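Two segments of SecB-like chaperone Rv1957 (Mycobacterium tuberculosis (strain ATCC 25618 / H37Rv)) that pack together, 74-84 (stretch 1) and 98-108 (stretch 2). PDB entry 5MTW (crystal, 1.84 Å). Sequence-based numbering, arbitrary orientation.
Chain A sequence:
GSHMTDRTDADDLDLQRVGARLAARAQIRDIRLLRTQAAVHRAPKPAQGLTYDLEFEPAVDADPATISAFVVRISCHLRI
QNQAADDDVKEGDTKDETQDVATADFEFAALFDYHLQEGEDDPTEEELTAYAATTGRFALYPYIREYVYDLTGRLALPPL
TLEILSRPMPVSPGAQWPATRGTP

Stretch 1 (74-84) ISCHLRIQNQA
Stretch 2 98-108: TQDVATADFEF

A classic-looking bulge interrupts an otherwise regular antiparallel pairing: the carbonyl of Ile80 accepts two backbone hydrogen bonds, from Val101 N (2.7 Å to Ile80 O) and from Ala102 N (3.3 Å to Ile80 O). At the bulge Val101 leaves the extended region (phi/psi -101/-31) and the register shifts by one, and its CA-to-CB bond points toward the partner strand; with chi1 t, its CG2 lies 3.3 Å from Asn82 ND2.

The N-to-C directions of strands 74-82 and 99-108 make an angle of 135°, with all other strand residues in extended conformations. Before the bulge Ile74 pairs with Phe108, Cys76 with Phe106, Leu78 with Ala104 and Ile80 with Ala102, each through reciprocal N-H to O bonds; Leu78 N to Ala104 O and Ala104 N to Leu78 O are both 2.8 Å. Beyond it, Asn82 pairs with Gln99 (Asn82 N to Gln99 O 2.8 Å, Gln99 N to Asn82 O 2.9 Å), and Gln81 faces Asp100.

The face carrying Ile74, Cys76, Leu78 and Ile80 is buried and largely apolar. Phe106 (chi1 p, chi2 -84°) turns its ring back over Cys76 (chi1 m), whose CB sits over one ring face, 3.6 Å from Phe106 CZ. The small Ala104 and Ala102 lie beside branched partners: Leu78 CB (chi1 t, chi2 p) is 4.2 Å from Ala104 CB, and Ile80 CB (m, t) is 4.4 Å from Ala102 CB.

The other face, carrying Ser75, His77, Arg79 and Gln81, is more polar. Gln81 (m, t, chi3 -55°) donates from NE2 to Asp100 OD1 at 2.7 Å, while Asp100 (chi1 m) forms a longer salt bridge, OD2 to Arg79 NH2, at 3.5 Å. Arg79 (chi1 -86°, chi2 t, chi3 128°, chi4 71°) also donates from NH1 to His77 NE2 (2.9 Å), linking two residues that are two apart on the same face of the strand. Together the stretches bury 1003 Å².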

# COMPACT_ATOMS: atom_id res chain seq x y z
N ILE A 74 -18.21 1.14 4.79
CA ILE A 74 -17.87 2.19 5.78
C ILE A 74 -17.33 3.40 5.04
O ILE A 74 -16.34 3.32 4.28
CB ILE A 74 -16.90 1.70 6.88
CG1 ILE A 74 -17.57 0.49 7.58
CG2 ILE A 74 -16.60 2.84 7.86
CD1 ILE A 74 -16.69 -0.24 8.52
N SER A 75 -18.11 4.47 5.21
CA SER A 75 -17.78 5.84 4.73
C SER A 75 -16.95 6.56 5.81
O SER A 75 -17.25 6.43 7.01
CB SER A 75 -19.09 6.61 4.42
OG SER A 75 -18.78 7.87 3.88
N CYS A 76 -15.83 7.17 5.42
CA CYS A 76 -14.93 7.83 6.36
C CYS A 76 -14.70 9.30 5.96
O CYS A 76 -14.55 9.64 4.73
CB CYS A 76 -13.59 7.13 6.42
SG CYS A 76 -13.72 5.36 6.66
N HIS A 77 -14.54 10.14 6.97
CA HIS A 77 -14.17 11.57 6.77
C HIS A 77 -12.98 11.88 7.72
O HIS A 77 -13.07 11.75 8.94
CB HIS A 77 -15.36 12.56 6.94
CG HIS A 77 -14.98 13.96 6.50
ND1 HIS A 77 -14.95 14.34 5.18
CD2 HIS A 77 -14.50 15.02 7.20
CE1 HIS A 77 -14.52 15.59 5.08
NE2 HIS A 77 -14.23 16.02 6.30
N LEU A 78 -11.84 12.14 7.13
CA LEU A 78 -10.61 12.43 7.82
C LEU A 78 -10.27 13.91 7.66
O LEU A 78 -10.23 14.50 6.52
CB LEU A 78 -9.48 11.58 7.25
CG LEU A 78 -8.09 11.94 7.75
CD1 LEU A 78 -7.98 11.49 9.15
CD2 LEU A 78 -6.97 11.33 6.91
N ARG A 79 -9.98 14.53 8.78
CA ARG A 79 -9.59 15.94 8.80
C ARG A 79 -8.34 15.99 9.64
O ARG A 79 -8.34 15.58 10.79
CB ARG A 79 -10.67 16.81 9.47
CG ARG A 79 -11.79 17.31 8.59
CD ARG A 79 -12.73 18.29 9.37
NE ARG A 79 -12.97 19.59 8.71
CZ ARG A 79 -13.71 19.79 7.61
NH1 ARG A 79 -14.27 18.80 6.97
NH2 ARG A 79 -13.89 21.01 7.13
N ILE A 80 -7.27 16.40 9.00
CA ILE A 80 -5.97 16.64 9.66
C ILE A 80 -5.79 18.14 9.85
O ILE A 80 -5.98 18.90 8.92
CB ILE A 80 -4.82 16.04 8.85
CG1 ILE A 80 -4.97 14.50 8.85
CG2 ILE A 80 -3.47 16.41 9.43
CD1 ILE A 80 -3.94 13.81 8.01
N GLN A 81 -5.40 18.51 11.06
CA GLN A 81 -5.41 19.89 11.49
C GLN A 81 -4.20 20.24 12.34
O GLN A 81 -3.77 19.45 13.18
CB GLN A 81 -6.61 20.09 12.39
CG GLN A 81 -7.95 19.89 11.73
CD GLN A 81 -9.06 20.30 12.65
OE1 GLN A 81 -9.13 19.82 13.75
NE2 GLN A 81 -9.88 21.25 12.23
N ASN A 82 -3.70 21.46 12.09
CA ASN A 82 -2.80 22.26 13.02
C ASN A 82 -3.56 22.82 14.24
O ASN A 82 -4.56 23.50 14.10
CB ASN A 82 -2.13 23.46 12.26
CG ASN A 82 -1.11 22.99 11.22
OD1 ASN A 82 -0.54 21.93 11.39
ND2 ASN A 82 -0.92 23.75 10.11
N GLN A 83 -3.04 22.55 15.42
CA GLN A 83 -3.61 23.07 16.69
C GLN A 83 -2.95 24.42 17.05
O GLN A 83 -1.79 24.67 16.68
CB GLN A 83 -3.33 22.04 17.81
CG GLN A 83 -4.48 21.69 18.72
CD GLN A 83 -4.20 20.42 19.53
OE1 GLN A 83 -3.06 19.98 19.63
NE2 GLN A 83 -5.24 19.84 20.09
N ALA A 84 -3.68 25.29 17.74
CA ALA A 84 -3.08 26.27 18.66
C ALA A 84 -2.24 27.34 17.99
O ALA A 84 -2.42 27.62 16.82
CB ALA A 84 -2.25 25.54 19.71
N THR A 98 -7.01 26.09 15.33
CA THR A 98 -7.48 24.83 14.74
C THR A 98 -7.69 25.03 13.26
O THR A 98 -8.81 25.33 12.84
CB THR A 98 -8.81 24.36 15.38
N GLN A 99 -6.62 24.84 12.49
CA GLN A 99 -6.55 25.10 11.02
C GLN A 99 -6.39 23.74 10.23
O GLN A 99 -5.57 22.87 10.60
CB GLN A 99 -5.38 26.07 10.70
CG GLN A 99 -5.56 27.59 11.06
CD GLN A 99 -6.45 28.42 10.10
OE1 GLN A 99 -6.07 28.78 9.00
NE2 GLN A 99 -7.64 28.75 10.56
N ASP A 100 -7.14 23.56 9.15
CA ASP A 100 -7.15 22.26 8.42
C ASP A 100 -5.96 22.18 7.50
O ASP A 100 -5.72 23.04 6.71
CB ASP A 100 -8.41 22.11 7.57
CG ASP A 100 -9.70 21.98 8.39
OD1 ASP A 100 -9.69 21.46 9.50
OD2 ASP A 100 -10.76 22.35 7.84
N VAL A 101 -5.21 21.08 7.58
CA VAL A 101 -4.02 20.86 6.75
C VAL A 101 -4.30 19.90 5.56
O VAL A 101 -3.72 20.03 4.51
CB VAL A 101 -3.00 20.18 7.66
CG1 VAL A 101 -1.96 19.51 6.89
CG2 VAL A 101 -2.39 21.21 8.61
N ALA A 102 -5.21 18.97 5.76
CA ALA A 102 -5.69 18.06 4.72
C ALA A 102 -6.99 17.44 5.12
O ALA A 102 -7.26 17.30 6.31
CB ALA A 102 -4.69 16.99 4.55
N THR A 103 -7.74 16.96 4.13
CA THR A 103 -8.99 16.35 4.32
C THR A 103 -9.16 15.21 3.30
O THR A 103 -8.64 15.26 2.18
CB THR A 103 -10.21 17.33 4.10
OG1 THR A 103 -10.20 17.80 2.77
CG2 THR A 103 -10.11 18.47 4.96
N ALA A 104 -9.82 14.19 3.75
CA ALA A 104 -10.15 13.06 2.89
C ALA A 104 -11.50 12.49 3.20
O ALA A 104 -11.87 12.32 4.38
CB ALA A 104 -9.14 12.00 3.11
N ASP A 105 -12.15 12.05 2.16
CA ASP A 105 -13.44 11.38 2.27
C ASP A 105 -13.37 10.15 1.35
O ASP A 105 -13.09 10.29 0.15
CB ASP A 105 -14.58 12.32 1.88
CG ASP A 105 -15.94 11.59 1.76
OD1 ASP A 105 -16.38 10.78 2.65
OD2 ASP A 105 -16.58 11.85 0.73
N PHE A 106 -13.47 8.99 1.95
CA PHE A 106 -13.39 7.76 1.21
C PHE A 106 -14.33 6.69 1.75
O PHE A 106 -14.77 6.75 2.91
CB PHE A 106 -11.91 7.31 1.18
CG PHE A 106 -11.33 7.02 2.52
CD1 PHE A 106 -10.82 8.03 3.30
CD2 PHE A 106 -11.36 5.77 3.03
CE1 PHE A 106 -10.26 7.79 4.58
CE2 PHE A 106 -10.85 5.47 4.29
CZ PHE A 106 -10.28 6.49 5.08
N GLU A 107 -14.55 5.63 0.97
CA GLU A 107 -15.41 4.58 1.43
C GLU A 107 -14.97 3.19 0.96
O GLU A 107 -14.59 3.05 -0.19
CB GLU A 107 -16.81 4.82 0.85
CG GLU A 107 -17.86 3.89 1.40
CD GLU A 107 -19.25 4.18 0.80
OE1 GLU A 107 -19.35 4.85 -0.23
OE2 GLU A 107 -20.25 3.76 1.43
N PHE A 108 -14.85 2.26 1.91
CA PHE A 108 -14.50 0.91 1.67
C PHE A 108 -15.76 0.01 1.69
O PHE A 108 -16.78 0.30 2.36
CB PHE A 108 -13.44 0.42 2.72
CG PHE A 108 -12.00 0.76 2.32
CD1 PHE A 108 -11.27 -0.10 1.52
CD2 PHE A 108 -11.37 1.97 2.72
CE1 PHE A 108 -9.95 0.22 1.09
CE2 PHE A 108 -10.08 2.29 2.32
CZ PHE A 108 -9.35 1.38 1.57